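Local coordinates for hypothetical protein Atu2648 (Agrobacterium tumefaciens str. C58, PDB 1ZCE) that is of unknown function but carries an EVE domain, a fold related to the PUA and ASCH domains, and so possibly binds RNA or modified nucleic acid, at residues E128-V133 / N141-P146; F51-H54 / D60-G63; K111-T116 / S121-T126. All coordinates share one frame; numbering follows the deposited sequence.

Contact 1. Residues E128-V133 / N141-P146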
ATOM      1  N   GLU A 128      -6.421 -13.546   0.017  1.00  6.28           N
ATOM      2  CA  GLU A 128      -6.466 -14.192  -1.288  1.00  6.30           C
ATOM      3  C   GLU A 128      -6.094 -13.226  -2.406  1.00  5.79           C
ATOM      4  O   GLU A 128      -5.415 -13.608  -3.359  1.00  5.66           O
ATOM      5  CB  GLU A 128      -7.854 -14.794  -1.537  1.00  7.33           C
ATOM      6  CG  GLU A 128      -8.025 -16.169  -0.902  1.00  9.36           C
ATOM      7  CD  GLU A 128      -7.245 -17.236  -1.655  1.00 11.34           C
ATOM      8  OE1 GLU A 128      -7.791 -17.816  -2.619  1.00 13.36           O
ATOM      9  OE2 GLU A 128      -6.075 -17.479  -1.301  1.00 11.47           O
ATOM     10  N   GLU A 129      -6.533 -11.976  -2.294  1.00  5.29           N
ATOM     11  CA  GLU A 129      -6.201 -10.977  -3.307  1.00  4.76           C
ATOM     12  C   GLU A 129      -4.698 -10.718  -3.275  1.00  4.06           C
ATOM     13  O   GLU A 129      -4.048 -10.609  -4.317  1.00  5.01           O
ATOM     14  CB  GLU A 129      -6.968  -9.675  -3.050  1.00  5.11           C
ATOM     15  CG  GLU A 129      -8.434  -9.748  -3.453  1.00  5.92           C
ATOM     16  CD  GLU A 129      -9.287  -8.657  -2.828  1.00  6.52           C
ATOM     17  OE1 GLU A 129     -10.507  -8.638  -3.099  1.00  8.36           O
ATOM     18  OE2 GLU A 129      -8.750  -7.827  -2.062  1.00  5.92           O
ATOM     19  N   TYR A 130      -4.145 -10.632  -2.070  1.00  3.38           N
ATOM     20  CA  TYR A 130      -2.721 -10.394  -1.906  1.00  3.79           C
ATOM     21  C   TYR A 130      -1.902 -11.531  -2.516  1.00  3.79           C
ATOM     22  O   TYR A 130      -0.956 -11.296  -3.268  1.00  4.59           O
ATOM     23  CB  TYR A 130      -2.390 -10.232  -0.418  1.00  4.85           C
ATOM     24  CG  TYR A 130      -0.915 -10.083  -0.109  1.00  5.28           C
ATOM     25  CD1 TYR A 130      -0.164 -11.172   0.349  1.00  5.38           C
ATOM     26  CD2 TYR A 130      -0.273  -8.850  -0.242  1.00  4.48           C
ATOM     27  CE1 TYR A 130       1.180 -11.033   0.678  1.00  5.21           C
ATOM     28  CE2 TYR A 130       1.076  -8.703   0.081  1.00  5.81           C
ATOM     29  CZ  TYR A 130       1.791  -9.798   0.540  1.00  5.79           C
ATOM     30  OH  TYR A 130       3.117  -9.653   0.873  1.00  6.13           O
ATOM     31  N   LEU A 131      -2.267 -12.768  -2.199  1.00  4.58           N
ATOM     32  CA  LEU A 131      -1.539 -13.911  -2.730  1.00  4.69           C
ATOM     33  C   LEU A 131      -1.645 -14.012  -4.250  1.00  5.07           C
ATOM     34  O   LEU A 131      -0.679 -14.377  -4.919  1.00  5.86           O
ATOM     35  CB  LEU A 131      -2.041 -15.203  -2.078  1.00  6.54           C
ATOM     36  CG  LEU A 131      -1.736 -15.326  -0.580  1.00  6.93           C
ATOM     37  CD1 LEU A 131      -2.454 -16.527   0.002  1.00  7.99           C
ATOM     38  CD2 LEU A 131      -0.236 -15.441  -0.361  1.00  9.10           C
ATOM     39  N   GLU A 132      -2.814 -13.689  -4.796  1.00  5.15           N
ATOM     40  CA  GLU A 132      -3.012 -13.762  -6.240  1.00  5.08           C
ATOM     41  C   GLU A 132      -2.206 -12.688  -6.978  1.00  4.85           C
ATOM     42  O   GLU A 132      -1.556 -12.981  -7.981  1.00  5.25           O
ATOM     43  CB  GLU A 132      -4.503 -13.637  -6.565  1.00  6.22           C
ATOM     44  CG  GLU A 132      -4.848 -13.662  -8.051  1.00  8.32           C
ATOM     45  CD  GLU A 132      -4.565 -14.994  -8.733  1.00  9.82           C
ATOM     46  OE1 GLU A 132      -4.796 -15.083  -9.957  1.00 11.05           O
ATOM     47  OE2 GLU A 132      -4.118 -15.950  -8.065  1.00  9.58           O
ATOM     48  N   VAL A 133      -2.247 -11.449  -6.496  1.00  4.60           N
ATOM     49  CA  VAL A 133      -1.481 -10.383  -7.132  1.00  4.34           C
ATOM     50  C   VAL A 133       0.007 -10.723  -7.027  1.00  4.19           C
ATOM     51  O   VAL A 133       0.759 -10.526  -7.981  1.00  4.92           O
ATOM     52  CB  VAL A 133      -1.778  -9.005  -6.479  1.00  3.98           C
ATOM     53  CG1 VAL A 133      -0.802  -7.946  -6.982  1.00  5.64           C
ATOM     54  CG2 VAL A 133      -3.205  -8.579  -6.822  1.00  6.29           C
ATOM     55  N   ASN A 141       5.752 -17.471  -2.468  1.00 14.92           N
ATOM     56  CA  ASN A 141       5.539 -17.347  -1.024  1.00 12.57           C
ATOM     57  C   ASN A 141       5.981 -15.955  -0.588  1.00 11.43           C
ATOM     58  O   ASN A 141       7.067 -15.783  -0.038  1.00 10.90           O
ATOM     59  CB  ASN A 141       6.351 -18.400  -0.261  1.00 14.23           C
ATOM     60  CG  ASN A 141       5.718 -19.774  -0.308  1.00 14.86           C
ATOM     61  OD1 ASN A 141       4.584 -19.961   0.133  1.00 15.22           O
ATOM     62  ND2 ASN A 141       6.449 -20.746  -0.839  1.00 15.79           N
ATOM     63  N   PRO A 142       5.127 -14.946  -0.811  1.00  9.17           N
ATOM     64  CA  PRO A 142       5.415 -13.554  -0.457  1.00  8.28           C
ATOM     65  C   PRO A 142       5.478 -13.256   1.036  1.00  7.97           C
ATOM     66  O   PRO A 142       5.089 -14.075   1.868  1.00  8.19           O
ATOM     67  CB  PRO A 142       4.280 -12.799  -1.138  1.00  8.18           C
ATOM     68  CG  PRO A 142       3.134 -13.734  -0.958  1.00  7.77           C
ATOM     69  CD  PRO A 142       3.754 -15.068  -1.336  1.00  8.53           C
ATOM     70  N   PRO A 143       5.980 -12.063   1.390  1.00  7.90           N
ATOM     71  CA  PRO A 143       6.088 -11.644   2.790  1.00  8.70           C
ATOM     72  C   PRO A 143       4.708 -11.719   3.443  1.00  8.44           C
ATOM     73  O   PRO A 143       3.702 -11.391   2.814  1.00  8.51           O
ATOM     74  CB  PRO A 143       6.594 -10.210   2.675  1.00  9.55           C
ATOM     75  CG  PRO A 143       7.452 -10.264   1.447  1.00  9.99           C
ATOM     76  CD  PRO A 143       6.595 -11.067   0.494  1.00  8.75           C
ATOM     77  N   LYS A 144       4.661 -12.138   4.703  1.00  8.81           N
ATOM     78  CA  LYS A 144       3.389 -12.270   5.401  1.00  8.92           C
ATOM     79  C   LYS A 144       3.195 -11.252   6.524  1.00  8.25           C
ATOM     80  O   LYS A 144       4.161 -10.782   7.133  1.00  8.65           O
ATOM     81  CB  LYS A 144       3.258 -13.690   5.970  1.00 11.70           C
ATOM     82  CG  LYS A 144       3.452 -14.794   4.936  1.00 13.62           C
ATOM     83  CD  LYS A 144       2.347 -14.795   3.887  1.00 17.50           C
ATOM     84  CE  LYS A 144       2.659 -15.765   2.750  1.00 19.16           C
ATOM     85  NZ  LYS A 144       2.873 -17.161   3.232  1.00 23.56           N
ATOM     86  N   SER A 145       1.934 -10.905   6.777  1.00  8.73           N
ATOM     87  CA  SER A 145       1.583  -9.975   7.848  1.00  8.51           C
ATOM     88  C   SER A 145       1.462 -10.786   9.135  1.00  9.59           C
ATOM     89  O   SER A 145       1.190 -11.989   9.093  1.00 10.32           O
ATOM     90  CB  SER A 145       0.240  -9.296   7.564  1.00  7.40           C
ATOM     91  OG  SER A 145       0.340  -8.364   6.505  1.00  6.74           O
ATOM     92  N   PRO A 146       1.654 -10.138  10.295  1.00 11.35           N
ATOM     93  CA  PRO A 146       1.558 -10.828  11.586  1.00 12.91           C
ATOM     94  C   PRO A 146       0.144 -11.326  11.883  1.00 15.09           C
ATOM     95  O   PRO A 146      -0.840 -10.669  11.542  1.00 14.63           O
ATOM     96  CB  PRO A 146       2.024  -9.764  12.574  1.00 13.08           C
ATOM     97  CG  PRO A 146       1.573  -8.490  11.923  1.00 12.60           C
ATOM     98  CD  PRO A 146       1.971  -8.711  10.485  1.00 11.47           C
TER

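Contact 2. Residues F51-H54 / D60-G63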
ATOM      1  N   PHE A  51       0.816  -3.480  -0.715  1.00  3.98           N
ATOM      2  CA  PHE A  51       1.302  -3.169  -2.051  1.00  3.58           C
ATOM      3  C   PHE A  51       1.575  -1.691  -2.226  1.00  2.69           C
ATOM      4  O   PHE A  51       0.839  -0.846  -1.715  1.00  4.11           O
ATOM      5  CB  PHE A  51       0.283  -3.583  -3.114  1.00  4.01           C
ATOM      6  CG  PHE A  51       0.063  -5.063  -3.213  1.00  3.03           C
ATOM      7  CD1 PHE A  51       1.141  -5.941  -3.266  1.00  4.40           C
ATOM      8  CD2 PHE A  51      -1.223  -5.577  -3.301  1.00  3.71           C
ATOM      9  CE1 PHE A  51       0.941  -7.312  -3.409  1.00  4.04           C
ATOM     10  CE2 PHE A  51      -1.433  -6.943  -3.446  1.00  3.94           C
ATOM     11  CZ  PHE A  51      -0.348  -7.814  -3.500  1.00  4.48           C
ATOM     12  N   PHE A  52       2.657  -1.389  -2.932  1.00  4.37           N
ATOM     13  CA  PHE A  52       3.004  -0.014  -3.255  1.00  4.36           C
ATOM     14  C   PHE A  52       2.546   0.049  -4.716  1.00  3.99           C
ATOM     15  O   PHE A  52       3.086  -0.648  -5.583  1.00  4.95           O
ATOM     16  CB  PHE A  52       4.512   0.211  -3.120  1.00  4.54           C
ATOM     17  CG  PHE A  52       4.933   1.658  -3.214  1.00  3.85           C
ATOM     18  CD1 PHE A  52       5.087   2.281  -4.451  1.00  5.47           C
ATOM     19  CD2 PHE A  52       5.199   2.396  -2.060  1.00  4.15           C
ATOM     20  CE1 PHE A  52       5.510   3.613  -4.538  1.00  5.71           C
ATOM     21  CE2 PHE A  52       5.622   3.732  -2.136  1.00  6.20           C
ATOM     22  CZ  PHE A  52       5.775   4.339  -3.374  1.00  5.22           C
ATOM     23  N   TYR A  53       1.530   0.867  -4.965  1.00  3.76           N
ATOM     24  CA  TYR A  53       0.925   1.003  -6.282  1.00  4.44           C
ATOM     25  C   TYR A  53       1.113   2.389  -6.855  1.00  4.49           C
ATOM     26  O   TYR A  53       0.786   3.382  -6.202  1.00  4.66           O
ATOM     27  CB  TYR A  53      -0.571   0.683  -6.173  1.00  4.56           C
ATOM     28  CG  TYR A  53      -1.376   0.911  -7.432  1.00  5.39           C
ATOM     29  CD1 TYR A  53      -2.035   2.121  -7.658  1.00  5.93           C
ATOM     30  CD2 TYR A  53      -1.495  -0.090  -8.391  1.00  5.24           C
ATOM     31  CE1 TYR A  53      -2.795   2.326  -8.813  1.00  5.96           C
ATOM     32  CE2 TYR A  53      -2.249   0.105  -9.544  1.00  6.94           C
ATOM     33  CZ  TYR A  53      -2.895   1.312  -9.747  1.00  5.52           C
ATOM     34  OH  TYR A  53      -3.631   1.489 -10.894  1.00  7.59           O
ATOM     35  N   HIS A  54       1.655   2.459  -8.066  1.00  4.41           N
ATOM     36  CA  HIS A  54       1.851   3.745  -8.721  1.00  4.97           C
ATOM     37  C   HIS A  54       0.529   4.193  -9.331  1.00  5.28           C
ATOM     38  O   HIS A  54      -0.010   3.545 -10.230  1.00  5.38           O
ATOM     39  CB  HIS A  54       2.929   3.643  -9.800  1.00  5.72           C
ATOM     40  CG  HIS A  54       4.325   3.755  -9.272  1.00  5.71           C
ATOM     41  ND1 HIS A  54       5.433   3.430 -10.026  1.00  7.77           N
ATOM     42  CD2 HIS A  54       4.798   4.181  -8.076  1.00  6.68           C
ATOM     43  CE1 HIS A  54       6.526   3.650  -9.318  1.00  8.15           C
ATOM     44  NE2 HIS A  54       6.169   4.107  -8.131  1.00  8.04           N
ATOM     45  N   ASP A  60       0.446   0.451 -11.750  1.00  6.29           N
ATOM     46  CA  ASP A  60       0.832  -0.920 -11.470  1.00  7.48           C
ATOM     47  C   ASP A  60       1.389  -1.116 -10.068  1.00  5.93           C
ATOM     48  O   ASP A  60       1.852  -0.173  -9.420  1.00  6.23           O
ATOM     49  CB  ASP A  60       1.845  -1.425 -12.512  1.00  8.73           C
ATOM     50  CG  ASP A  60       3.030  -0.486 -12.714  1.00 10.97           C
ATOM     51  OD1 ASP A  60       3.933  -0.862 -13.492  1.00 13.27           O
ATOM     52  OD2 ASP A  60       3.077   0.609 -12.119  1.00 10.26           O
ATOM     53  N   VAL A  61       1.298  -2.355  -9.597  1.00  5.98           N
ATOM     54  CA  VAL A  61       1.822  -2.730  -8.291  1.00  5.05           C
ATOM     55  C   VAL A  61       3.299  -3.010  -8.537  1.00  5.12           C
ATOM     56  O   VAL A  61       3.648  -3.967  -9.234  1.00  5.27           O
ATOM     57  CB  VAL A  61       1.129  -3.998  -7.751  1.00  5.87           C
ATOM     58  CG1 VAL A  61       1.781  -4.432  -6.442  1.00  5.78           C
ATOM     59  CG2 VAL A  61      -0.353  -3.724  -7.534  1.00  7.58           C
ATOM     60  N   VAL A  62       4.162  -2.185  -7.953  1.00  5.07           N
ATOM     61  CA  VAL A  62       5.595  -2.307  -8.171  1.00  5.42           C
ATOM     62  C   VAL A  62       6.419  -2.837  -7.014  1.00  5.97           C
ATOM     63  O   VAL A  62       7.587  -3.170  -7.193  1.00  6.15           O
ATOM     64  CB  VAL A  62       6.180  -0.948  -8.596  1.00  5.71           C
ATOM     65  CG1 VAL A  62       5.597  -0.544  -9.933  1.00  6.75           C
ATOM     66  CG2 VAL A  62       5.860   0.112  -7.545  1.00  7.39           C
ATOM     67  N   GLY A  63       5.829  -2.921  -5.830  1.00  5.32           N
ATOM     68  CA  GLY A  63       6.587  -3.419  -4.700  1.00  6.72           C
ATOM     69  C   GLY A  63       5.742  -3.742  -3.493  1.00  4.67           C
ATOM     70  O   GLY A  63       4.536  -3.490  -3.468  1.00  4.83           O
TER
HETATM   71  O   HOH W   1       5.417   2.227 -12.509  1.00 12.06           O

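Contact 3. Residues K111-T116 / S121-T126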
ATOM      1  N   LYS A 111     -13.600  -8.047  -6.619  1.00  8.07           N
ATOM      2  CA  LYS A 111     -14.068  -7.312  -5.450  1.00  8.56           C
ATOM      3  C   LYS A 111     -12.949  -6.539  -4.765  1.00  8.00           C
ATOM      4  O   LYS A 111     -13.152  -5.952  -3.704  1.00  8.78           O
ATOM      5  CB  LYS A 111     -14.724  -8.271  -4.449  1.00 11.32           C
ATOM      6  CG  LYS A 111     -15.975  -8.959  -4.984  1.00 15.06           C
ATOM      7  CD  LYS A 111     -16.552  -9.940  -3.970  1.00 18.92           C
ATOM      8  CE  LYS A 111     -17.809 -10.620  -4.494  1.00 20.99           C
ATOM      9  NZ  LYS A 111     -18.925  -9.660  -4.720  1.00 23.62           N
HETATM   10  N   MSE A 112     -11.773  -6.524  -5.378  1.00  7.43           N
HETATM   11  CA  MSE A 112     -10.633  -5.826  -4.795  1.00  7.25           C
HETATM   12  C   MSE A 112     -10.894  -4.323  -4.763  1.00  6.94           C
HETATM   13  O   MSE A 112     -11.393  -3.748  -5.732  1.00  7.58           O
HETATM   14  CB  MSE A 112      -9.370  -6.135  -5.600  1.00  7.31           C
HETATM   15  CG  MSE A 112      -8.068  -5.790  -4.901  1.00  6.83           C
HETATM   16 SE   MSE A 112      -6.559  -6.274  -5.983  1.00 12.50          SE
HETATM   17  CE  MSE A 112      -5.172  -5.519  -4.872  1.00  7.13           C
ATOM     18  N   SER A 113     -10.558  -3.691  -3.644  1.00  6.63           N
ATOM     19  CA  SER A 113     -10.764  -2.257  -3.490  1.00  7.77           C
ATOM     20  C   SER A 113     -10.111  -1.473  -4.624  1.00  6.32           C
ATOM     21  O   SER A 113     -10.640  -0.458  -5.077  1.00  7.79           O
ATOM     22  CB  SER A 113     -10.203  -1.789  -2.146  1.00  9.00           C
ATOM     23  OG  SER A 113     -10.507  -0.426  -1.908  1.00 14.78           O
ATOM     24  N   LEU A 114      -8.961  -1.947  -5.091  1.00  6.59           N
ATOM     25  CA  LEU A 114      -8.247  -1.271  -6.165  1.00  7.38           C
ATOM     26  C   LEU A 114      -9.103  -1.059  -7.409  1.00  9.04           C
ATOM     27  O   LEU A 114      -8.940  -0.069  -8.118  1.00  9.75           O
ATOM     28  CB  LEU A 114      -6.988  -2.062  -6.534  1.00  7.24           C
ATOM     29  CG  LEU A 114      -6.112  -1.489  -7.654  1.00  8.50           C
ATOM     30  CD1 LEU A 114      -5.556  -0.125  -7.247  1.00  8.26           C
ATOM     31  CD2 LEU A 114      -4.982  -2.454  -7.953  1.00  8.86           C
ATOM     32  N   VAL A 115     -10.015  -1.987  -7.674  1.00 10.57           N
ATOM     33  CA  VAL A 115     -10.873  -1.874  -8.849  1.00 12.76           C
ATOM     34  C   VAL A 115     -12.297  -1.411  -8.544  1.00 13.81           C
ATOM     35  O   VAL A 115     -13.051  -1.079  -9.459  1.00 16.46           O
ATOM     36  CB  VAL A 115     -10.948  -3.214  -9.614  1.00 14.24           C
ATOM     37  CG1 VAL A 115      -9.559  -3.619 -10.087  1.00 15.46           C
ATOM     38  CG2 VAL A 115     -11.543  -4.288  -8.726  1.00 15.87           C
ATOM     39  N   THR A 116     -12.667  -1.383  -7.269  1.00 13.99           N
ATOM     40  CA  THR A 116     -14.013  -0.965  -6.889  1.00 14.54           C
ATOM     41  C   THR A 116     -14.068   0.454  -6.329  1.00 14.76           C
ATOM     42  O   THR A 116     -15.042   1.176  -6.546  1.00 15.34           O
ATOM     43  CB  THR A 116     -14.627  -1.926  -5.847  1.00 14.61           C
ATOM     44  OG1 THR A 116     -13.853  -1.889  -4.641  1.00 15.78           O
ATOM     45  CG2 THR A 116     -14.651  -3.347  -6.388  1.00 16.06           C
ATOM     46  N   SER A 121      -7.113   6.086  -1.222  1.00  6.55           N
ATOM     47  CA  SER A 121      -5.665   6.024  -1.444  1.00  6.71           C
ATOM     48  C   SER A 121      -4.946   4.960  -0.620  1.00  5.13           C
ATOM     49  O   SER A 121      -3.820   4.581  -0.944  1.00  5.63           O
ATOM     50  CB  SER A 121      -5.026   7.392  -1.175  1.00  9.51           C
ATOM     51  OG  SER A 121      -5.028   7.695   0.208  1.00 12.11           O
ATOM     52  N   VAL A 122      -5.584   4.505   0.454  1.00  3.95           N
ATOM     53  CA  VAL A 122      -5.029   3.460   1.318  1.00  4.36           C
ATOM     54  C   VAL A 122      -6.184   2.480   1.456  1.00  4.03           C
ATOM     55  O   VAL A 122      -7.249   2.820   1.988  1.00  5.04           O
ATOM     56  CB  VAL A 122      -4.615   4.023   2.683  1.00  3.15           C
ATOM     57  CG1 VAL A 122      -3.994   2.917   3.524  1.00  4.97           C
ATOM     58  CG2 VAL A 122      -3.632   5.161   2.495  1.00  5.14           C
ATOM     59  N   GLN A 123      -5.961   1.260   0.979  1.00  4.15           N
ATOM     60  CA  GLN A 123      -7.021   0.264   0.924  1.00  4.43           C
ATOM     61  C   GLN A 123      -6.741  -1.100   1.524  1.00  4.92           C
ATOM     62  O   GLN A 123      -5.591  -1.495   1.713  1.00  4.67           O
ATOM     63  CB  GLN A 123      -7.392   0.022  -0.548  1.00  7.33           C
ATOM     64  CG  GLN A 123      -7.501   1.271  -1.408  1.00  7.48           C
ATOM     65  CD  GLN A 123      -7.592   0.965  -2.896  1.00  6.41           C
ATOM     66  OE1 GLN A 123      -7.969   1.827  -3.688  1.00  8.78           O
ATOM     67  NE2 GLN A 123      -7.234  -0.258  -3.283  1.00  4.95           N
ATOM     68  N   PRO A 124      -7.810  -1.841   1.842  1.00  5.78           N
ATOM     69  CA  PRO A 124      -7.612  -3.177   2.394  1.00  5.18           C
ATOM     70  C   PRO A 124      -7.409  -4.097   1.182  1.00  5.02           C
ATOM     71  O   PRO A 124      -7.799  -3.767   0.055  1.00  5.73           O
ATOM     72  CB  PRO A 124      -8.929  -3.460   3.112  1.00  6.25           C
ATOM     73  CG  PRO A 124      -9.919  -2.729   2.277  1.00  8.47           C
ATOM     74  CD  PRO A 124      -9.219  -1.422   1.953  1.00  5.65           C
ATOM     75  N   VAL A 125      -6.778  -5.235   1.428  1.00  4.62           N
ATOM     76  CA  VAL A 125      -6.532  -6.241   0.404  1.00  4.25           C
ATOM     77  C   VAL A 125      -6.777  -7.557   1.125  1.00  3.99           C
ATOM     78  O   VAL A 125      -6.190  -7.793   2.177  1.00  5.07           O
ATOM     79  CB  VAL A 125      -5.060  -6.205  -0.099  1.00  4.70           C
ATOM     80  CG1 VAL A 125      -4.812  -7.351  -1.074  1.00  5.06           C
ATOM     81  CG2 VAL A 125      -4.756  -4.872  -0.779  1.00  4.56           C
ATOM     82  N   THR A 126      -7.656  -8.407   0.601  1.00  3.93           N
ATOM     83  CA  THR A 126      -7.897  -9.681   1.268  1.00  5.58           C
ATOM     84  C   THR A 126      -6.651 -10.545   1.110  1.00  5.26           C
ATOM     85  O   THR A 126      -5.826 -10.304   0.224  1.00  5.49           O
ATOM     86  CB  THR A 126      -9.090 -10.443   0.662  1.00  5.95           C
ATOM     87  OG1 THR A 126      -8.745 -10.908  -0.648  1.00  6.64           O
ATOM     88  CG2 THR A 126     -10.315  -9.547   0.590  1.00  7.78           C
TER
HETATM   89  O   HOH W   2      -9.680  -5.265  -1.446  1.00  9.28           O
HETATM   90  O   HOH W   3      -7.058  -2.987  -2.956  1.00  7.00           O

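Contact 1. Residues E128-V133 / N141-P146
The hydroxyl OH of Tyr-130 donates a hydrogen bond to the backbone O of Pro-143 at 2.7 Å, the one hydrogen bond between the helical residues 128-133 and the irregular tail 141-146. It meets the carbonyl at a C=O...donor angle of 136°, tilted 21° from the carbonyl plane, and the acceptor lies off the rim of the tyrosine ring, little out of its plane. A chi1 of 176° turns the ring away from the backbone N and carries its hydroxyl to the tail. Along the way its CE1 passes CG of Pro-142 at 3.7 Å; ring and pyrrolidine lie alongside, pointing opposite ways. The same CG atom is also met by Leu-131, whose CD2 lies 3.8 Å away and whose side chain crosses the proline at about a right angle. Pro-142 is therefore touched by two successive helix residues. At the margin, the aliphatic CE of Lys-144 approaches Leu-131 CD2 to 4.3 Å. Elsewhere the Tyr-130 ring stacks with that of Tyr-4, while Ser-145 OG is hydrogen-bonded to the backbone of Asn-3 and Lys-49, so the tail is tied to the sheet as well as to the helix. The bond at the far end of the ring and the stack on Tyr-4 together fix the ring's position, and the tail is held to helix 127-136 by one directional polar link beside prolines packed on Tyr-130 and Leu-131.

Contact 2. Residues F51-H54 / D60-G63
The imidazole of His-54 has CG2 of Val-62 over the centre of one face, a CH-pi contact 4.0 Å from the ring centroid and 8° off its normal. At the ring's edge, in plane, a water lies 2.8 Å from His-54 ND1 and donates to Asp-60 OD2, linking the two side chains; NE2, elsewhere on the ring's edge, is hydrogen-bonded to the backbone N of Trp-16. The Phe-52 ring has His-54 NE2 at its edge, and its CD1 meets the same Val-62 methyl. Phe-51 brings CD1 to within 3.6 Å of Val-61 CG1, the two side chains crossing obliquely, with Gly-63 O at the ring's edge. The Tyr-53 ring lies against the peptide between Asp-60 and Val-61, its CD2 3.5 Å from Asp-60 C; a chi1 of 174°, with CG opposite the backbone N, swings it across to the neighbouring strand. The strands are antiparallel, with a classic beta bulge in which Val-62 and Gly-63 both face Phe-52. Its evidence is a pair of backbone bonds: Phe-52 N to Gly-63 O, 2.9 Å, and Val-62 N to Phe-52 O, 3.0 Å. His-54 N also bonds to Asp-60 O at 3.0 Å, but the return bond from Asp-60 N is long and weak. This hairpin occupies the middle of the mixed sheet, with strand 4-9 bonded alongside Phe-51 and Tyr-53, strand 84-99 alongside Val-61, and helix 127-136 packed against Phe-51.

Contact 3. Residues K111-T116 / S121-T126
Ser-113 and Gln-123 point their side chains at each other across the gap between the short helix 113-116 and strand 122-125. The serine hydroxyl comes alongside the glutamine chain: Ser-113 OG lies 3.4 Å from Gln-123 CB, and the chain runs on extended beyond CG (chi2 168°) to place its terminal amide beside the first turn of the helix, near the backbone of Leu-114. Ser-113 OG has its own polar partner in Ser-117 OG. Opposite Val-125, farther along the strand, selenomethionine Met-112, just before the helix, stretches out, with CG anti to the backbone N (chi1 -164°) and an extended chain thereafter; its CE reaches CG2 of Val-125 at 4.2 Å, the two side chains meeting at a slant. Two waters also bridge the helix start and Pro-124 O. One accepts from Ser-113 N at 2.8 Å and lies 2.8 Å from Pro-124 O, while the other accepts a weak bond from Leu-114 N (3.0 Å) and donates to Pro-124 O at 3.2 Å. Met-112 occupies the N-cap position, so these amides belong to the start of the helix; for Ser-113 N the link to the strand runs through water, and no direct backbone bond joins the two segments. On its other flank the strand is hydrogen-bonded to strand 4-9 through Gln-123 and Val-125. The geometry is that of a helical turn packed beside the edge strand of the mixed sheet, within the PUA-related EVE fold.

Overall arrangement
From the N terminus, the chain first closes contact 2, a hairpin in which strand 49-54 returns as strand 60-73 after five intervening residues. Contact 3 follows, closing the short connection from helix 113-116 to the edge strand 122-125. That strand leads directly into helix 127-136, where contact 1 folds the C-terminal tail back onto the helix. The three loops come in series, neither nested nor crossed, yet their side chains meet. Phe-51 is shared ground: its CZ lies 3.4 Å from Tyr-130 CD2, and its CE2 is 4.1 Å from Val-125 CG1. Together the contacts join the sheet's centre, its edge, the last helix and the tail.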